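PDB 4AJ9: catalase-3 from Neurospora crassa, which breaks hydrogen peroxide down to water and oxygen with a haem cofactor, protecting cells from its toxic effects. Local coordinates for the interface of chains A and B. Numbering follows the deposited sequence. Chains: chain A/B, Catalase-3.

Contact 1: the interface of chains A and B. Residues chain A 47-48, 51-52, 55; chain B 148, 347, 350-351, 354.
A:Phe47, A:Leu51 and the aliphatic part of A:Arg48 close around the ring of B:Tyr350, joining helix 45-55 of chain A to helix 343-360 of chain B. The phenyl and phenol side chains run past one another head to tail, with A:Phe47 CE2 3.7 Å from B:Tyr350 CD2. The tip of the phenyl, CZ, lies 3.5 Å from B:Gly347 CA, where the lack of a side chain lets a broad ring come close to the helix. A:Arg48 lays its CG methylene over one face of B:Tyr350, 3.7 Å from CE1, in a CH-pi contact; the two side chains lie roughly perpendicular, with the guanidinium plane turned 69° from the ring. B:Asp354 CB lies toward the rim of the opposite face. With CG anti to the backbone N (chi1 164°), B:Tyr350 reaches out to the polar rim, where its hydroxyl OH is 2.6 Å from water 1, which lies 2.7 Å from the amide oxygen OE1 of A:Gln52. Tyrosine thus serves both core and rim. B:Ser351 OG donates to A:Asp55 OD1 at 3.0 Å, meeting the syn lone pair of that oxygen. Beside it, carboxylate oxygens OD2 of A:Asp55 and B:Asp354 stand 2.5 Å apart, a doubtful contact as modelled unless they share a proton, which is not seen. The site joins two subunits of the catalase tetramer through the helix that also carries B:Tyr352, the proximal haem ligand.

Contact 2: the interface of chains A and B. Residues chain A 350-351, 354-355, 358; chain B 51-52, 55-56.
The imidazole of B:His56 meets A:Asp354 at its edge: NE2 donates to the carboxylate oxygen OD1 at 2.9 Å, nearly straight at 170°. The acceptor lies in the ring plane, whereas the nitrogen approaches OD1 from above the carboxylate plane. The backbone oxygen of B:Gln52 also lies at the edge of this imidazole. Histidine suits the place because its second nitrogen, ND1, is 2.7 Å from water 4, which also contacts the amide oxygen of A:Asn358. An alanine in place of B:His56 would probably leave A:Asp354 OD1 without this donor and break the water 4 link to A:Asn358. The A:Tyr350 ring has A:Asp354 CB toward the rim of one face and water 2 in plane at its hydroxyl edge; the water continues to the amide oxygen of B:Gln52. B:Asp55, at the end of helix 45-55, is met through both its side chain and its backbone carbonyl. A:Ser351, with OG anti to the backbone N (chi1 177°), donates to carboxylate oxygen OD1 at 2.7 Å, while OD2 stands 2.7 Å from A:Asp354 OD2, close for two acceptors and so doubtful unless they share a proton. A:Thr355 serves the main chain instead: its CB packs near B:Asp55 CB, and its hydroxyl OG1 donates to B:Asp55 O at 2.9 Å, in the carbonyl plane and on a lone pair, with a C=O...donor angle of 129°.

Contact 1: the interface of chains A and B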
loop_
_atom_site.group_PDB
_atom_site.type_symbol
_atom_site.label_atom_id
_atom_site.label_comp_id
_atom_site.label_asym_id
_atom_site.label_seq_id
_atom_site.Cartn_x
_atom_site.Cartn_y
_atom_site.Cartn_z
ATOM N N PHE A 47 4.024 -15.727 18.096
ATOM C CA PHE A 47 4.147 -14.343 18.512
ATOM C C PHE A 47 4.053 -13.412 17.306
ATOM O O PHE A 47 3.261 -12.460 17.310
ATOM C CB PHE A 47 5.457 -14.097 19.260
ATOM C CG PHE A 47 5.770 -12.640 19.430
ATOM C CD1 PHE A 47 5.221 -11.923 20.480
ATOM C CD2 PHE A 47 6.582 -11.980 18.517
ATOM C CE1 PHE A 47 5.486 -10.570 20.627
ATOM C CE2 PHE A 47 6.852 -10.623 18.661
ATOM C CZ PHE A 47 6.311 -9.922 19.710
ATOM N N ARG A 48 4.860 -13.674 16.278
ATOM C CA ARG A 48 4.879 -12.780 15.116
ATOM C C ARG A 48 3.552 -12.739 14.333
ATOM O O ARG A 48 3.134 -11.667 13.902
ATOM C CB ARG A 48 6.079 -13.046 14.199
ATOM C CG ARG A 48 7.416 -12.576 14.781
ATOM C CD ARG A 48 8.605 -12.836 13.829
ATOM N NE ARG A 48 8.898 -14.262 13.791
ATOM C CZ ARG A 48 8.443 -15.088 12.851
ATOM N NH1 ARG A 48 7.730 -14.613 11.839
ATOM N NH2 ARG A 48 8.722 -16.383 12.911
ATOM N N LEU A 51 1.235 -10.513 16.575
ATOM C CA LEU A 51 1.632 -9.112 16.655
ATOM C C LEU A 51 1.633 -8.436 15.289
ATOM O O LEU A 51 1.332 -7.241 15.180
ATOM C CB LEU A 51 2.996 -8.949 17.344
ATOM C CG LEU A 51 2.921 -8.632 18.849
ATOM C CD1 LEU A 51 2.290 -7.267 19.104
ATOM C CD2 LEU A 51 2.154 -9.721 19.601
ATOM N N GLN A 52 1.979 -9.183 14.249
ATOM C CA GLN A 52 1.915 -8.607 12.914
ATOM C C GLN A 52 0.484 -8.173 12.616
ATOM O O GLN A 52 0.250 -7.088 12.077
ATOM C CB GLN A 52 2.377 -9.574 11.830
ATOM C CG GLN A 52 2.258 -8.922 10.456
ATOM C CD GLN A 52 2.753 -9.798 9.342
ATOM O OE1 GLN A 52 3.950 -9.834 9.062
ATOM N NE2 GLN A 52 1.833 -10.504 8.685
ATOM N N ASP A 55 -0.146 -5.093 14.613
ATOM C CA ASP A 55 0.678 -3.996 14.138
ATOM C C ASP A 55 0.045 -3.319 12.921
ATOM O O ASP A 55 0.322 -2.157 12.640
ATOM C CB ASP A 55 2.071 -4.515 13.732
ATOM C CG ASP A 55 2.952 -4.897 14.929
ATOM O OD1 ASP A 55 2.617 -4.529 16.075
ATOM O OD2 ASP A 55 3.998 -5.562 14.703
ATOM N N ALA B 148 5.291 -9.335 25.845
ATOM C CA ALA B 148 4.840 -8.559 24.683
ATOM C C ALA B 148 3.728 -9.219 23.863
ATOM O O ALA B 148 2.930 -8.534 23.222
ATOM C CB ALA B 148 6.026 -8.222 23.784
ATOM N N GLY B 347 9.678 -8.172 22.626
ATOM C CA GLY B 347 8.662 -8.187 21.588
ATOM C C GLY B 347 8.474 -6.843 20.917
ATOM O O GLY B 347 8.173 -6.764 19.721
ATOM N N TYR B 350 10.404 -6.207 17.720
ATOM C CA TYR B 350 9.773 -6.689 16.499
ATOM C C TYR B 350 8.649 -5.752 16.038
ATOM O O TYR B 350 8.587 -5.342 14.870
ATOM C CB TYR B 350 9.209 -8.107 16.701
ATOM C CG TYR B 350 8.233 -8.480 15.604
ATOM C CD1 TYR B 350 8.688 -8.919 14.381
ATOM C CD2 TYR B 350 6.847 -8.321 15.779
ATOM C CE1 TYR B 350 7.809 -9.230 13.364
ATOM C CE2 TYR B 350 5.950 -8.632 14.765
ATOM C CZ TYR B 350 6.441 -9.085 13.560
ATOM O OH TYR B 350 5.585 -9.396 12.521
ATOM N N SER B 351 7.751 -5.400 16.953
ATOM C CA SER B 351 6.535 -4.695 16.551
ATOM C C SER B 351 6.781 -3.309 15.954
ATOM O O SER B 351 6.099 -2.913 15.009
ATOM C CB SER B 351 5.538 -4.609 17.713
ATOM O OG SER B 351 4.756 -5.786 17.781
ATOM N N ASP B 354 8.020 -3.570 12.360
ATOM C CA ASP B 354 6.915 -4.105 11.561
ATOM C C ASP B 354 5.831 -3.068 11.320
ATOM O O ASP B 354 5.326 -2.957 10.199
ATOM C CB ASP B 354 6.295 -5.347 12.231
ATOM C CG ASP B 354 5.029 -5.815 11.538
ATOM O OD1 ASP B 354 5.056 -5.958 10.296
ATOM O OD2 ASP B 354 3.997 -6.020 12.221
HETATM O O HOH W 1 6.422 -9.729 10.121
#

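Contact 2: the interface of chains A and B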
loop_
_atom_site.group_PDB
_atom_site.type_symbol
_atom_site.label_atom_id
_atom_site.label_comp_id
_atom_site.label_asym_id
_atom_site.label_seq_id
_atom_site.Cartn_x
_atom_site.Cartn_y
_atom_site.Cartn_z
ATOM N N TYR A 350 -15.207 11.892 -9.332
ATOM C CA TYR A 350 -13.816 11.481 -9.425
ATOM C C TYR A 350 -13.222 11.187 -8.048
ATOM O O TYR A 350 -12.561 10.166 -7.850
ATOM C CB TYR A 350 -12.970 12.570 -10.115
ATOM C CG TYR A 350 -11.490 12.334 -9.907
ATOM C CD1 TYR A 350 -10.807 11.412 -10.684
ATOM C CD2 TYR A 350 -10.788 13.008 -8.904
ATOM C CE1 TYR A 350 -9.467 11.161 -10.479
ATOM C CE2 TYR A 350 -9.434 12.767 -8.689
ATOM C CZ TYR A 350 -8.784 11.843 -9.492
ATOM O OH TYR A 350 -7.456 11.583 -9.308
ATOM N N SER A 351 -13.486 12.080 -7.104
ATOM C CA SER A 351 -12.812 12.062 -5.809
ATOM C C SER A 351 -13.101 10.810 -4.975
ATOM O O SER A 351 -12.193 10.231 -4.370
ATOM C CB SER A 351 -13.175 13.328 -5.024
ATOM O OG SER A 351 -12.592 13.326 -3.743
ATOM N N ASP A 354 -11.454 7.582 -6.376
ATOM C CA ASP A 354 -10.002 7.662 -6.198
ATOM C C ASP A 354 -9.577 7.468 -4.743
ATOM O O ASP A 354 -8.621 6.742 -4.438
ATOM C CB ASP A 354 -9.486 9.022 -6.668
ATOM C CG ASP A 354 -8.028 9.237 -6.305
ATOM O OD1 ASP A 354 -7.190 8.396 -6.694
ATOM O OD2 ASP A 354 -7.733 10.232 -5.614
ATOM N N THR A 355 -10.287 8.128 -3.840
ATOM C CA THR A 355 -9.899 8.105 -2.437
ATOM C C THR A 355 -10.001 6.704 -1.825
ATOM O O THR A 355 -9.347 6.402 -0.818
ATOM C CB THR A 355 -10.714 9.125 -1.607
ATOM O OG1 THR A 355 -10.022 9.409 -0.392
ATOM C CG2 THR A 355 -12.088 8.564 -1.266
ATOM N N ASN A 358 -6.762 5.009 -1.550
ATOM C CA ASN A 358 -5.955 5.392 -0.389
ATOM C C ASN A 358 -6.381 4.626 0.856
ATOM O O ASN A 358 -5.560 4.006 1.533
ATOM C CB ASN A 358 -6.059 6.903 -0.115
ATOM C CG ASN A 358 -5.062 7.379 0.943
ATOM O OD1 ASN A 358 -3.861 7.255 0.754
ATOM N ND2 ASN A 358 -5.565 7.930 2.062
ATOM N N LEU B 51 -6.851 17.165 -6.864
ATOM C CA LEU B 51 -7.727 16.345 -6.031
ATOM C C LEU B 51 -7.126 14.986 -5.704
ATOM O O LEU B 51 -7.395 14.450 -4.635
ATOM C CB LEU B 51 -9.130 16.190 -6.645
ATOM C CG LEU B 51 -10.138 17.265 -6.187
ATOM C CD1 LEU B 51 -10.434 17.130 -4.692
ATOM C CD2 LEU B 51 -9.655 18.695 -6.510
ATOM N N GLN B 52 -6.314 14.418 -6.603
ATOM C CA GLN B 52 -5.710 13.126 -6.270
ATOM C C GLN B 52 -4.840 13.297 -5.037
ATOM O O GLN B 52 -4.866 12.473 -4.113
ATOM C CB GLN B 52 -4.880 12.531 -7.409
ATOM C CG GLN B 52 -4.241 11.181 -7.022
ATOM C CD GLN B 52 -3.398 10.573 -8.140
ATOM O OE1 GLN B 52 -3.903 9.819 -8.965
ATOM N NE2 GLN B 52 -2.112 10.914 -8.174
ATOM N N ASP B 55 -7.100 13.651 -2.064
ATOM C CA ASP B 55 -7.764 12.378 -1.807
ATOM C C ASP B 55 -6.838 11.409 -1.071
ATOM O O ASP B 55 -7.299 10.471 -0.417
ATOM C CB ASP B 55 -8.169 11.726 -3.136
ATOM C CG ASP B 55 -9.300 12.459 -3.857
ATOM O OD1 ASP B 55 -9.979 13.317 -3.234
ATOM O OD2 ASP B 55 -9.518 12.156 -5.062
ATOM N N HIS B 56 -5.529 11.612 -1.203
ATOM C CA HIS B 56 -4.577 10.644 -0.673
ATOM C C HIS B 56 -3.773 11.203 0.489
ATOM O O HIS B 56 -2.697 10.698 0.786
ATOM C CB HIS B 56 -3.639 10.162 -1.778
ATOM C CG HIS B 56 -4.313 9.273 -2.776
ATOM N ND1 HIS B 56 -4.214 7.897 -2.732
ATOM C CD2 HIS B 56 -5.116 9.560 -3.829
ATOM C CE1 HIS B 56 -4.909 7.377 -3.729
ATOM N NE2 HIS B 56 -5.473 8.363 -4.406
HETATM O O HOH W 2 -6.349 9.591 -10.381
HETATM O O HOH W 3 -1.291 8.434 1.049
HETATM O O HOH W 4 -2.265 6.374 -1.650
#

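Contacts 1 and 2 are parts of one two-fold symmetric interface, with the C-alpha centres about 32 Å apart. Each sets helix 45-55 of one chain against helix 343-360 of the other, with the chains exchanged, and both use Leu51, Gln52, Asp55, Tyr350, Ser351 and Asp354. The copies differ at Ser351, whose hydroxyl swings from chi1 -85° in contact 1 to 177° in contact 2. The centre of contact 2, where helix 343-360 is that of chain A, is about 13 Å from A:His65; by the two-fold symmetry each such helix may link subunit packing to the haem site of its own chain.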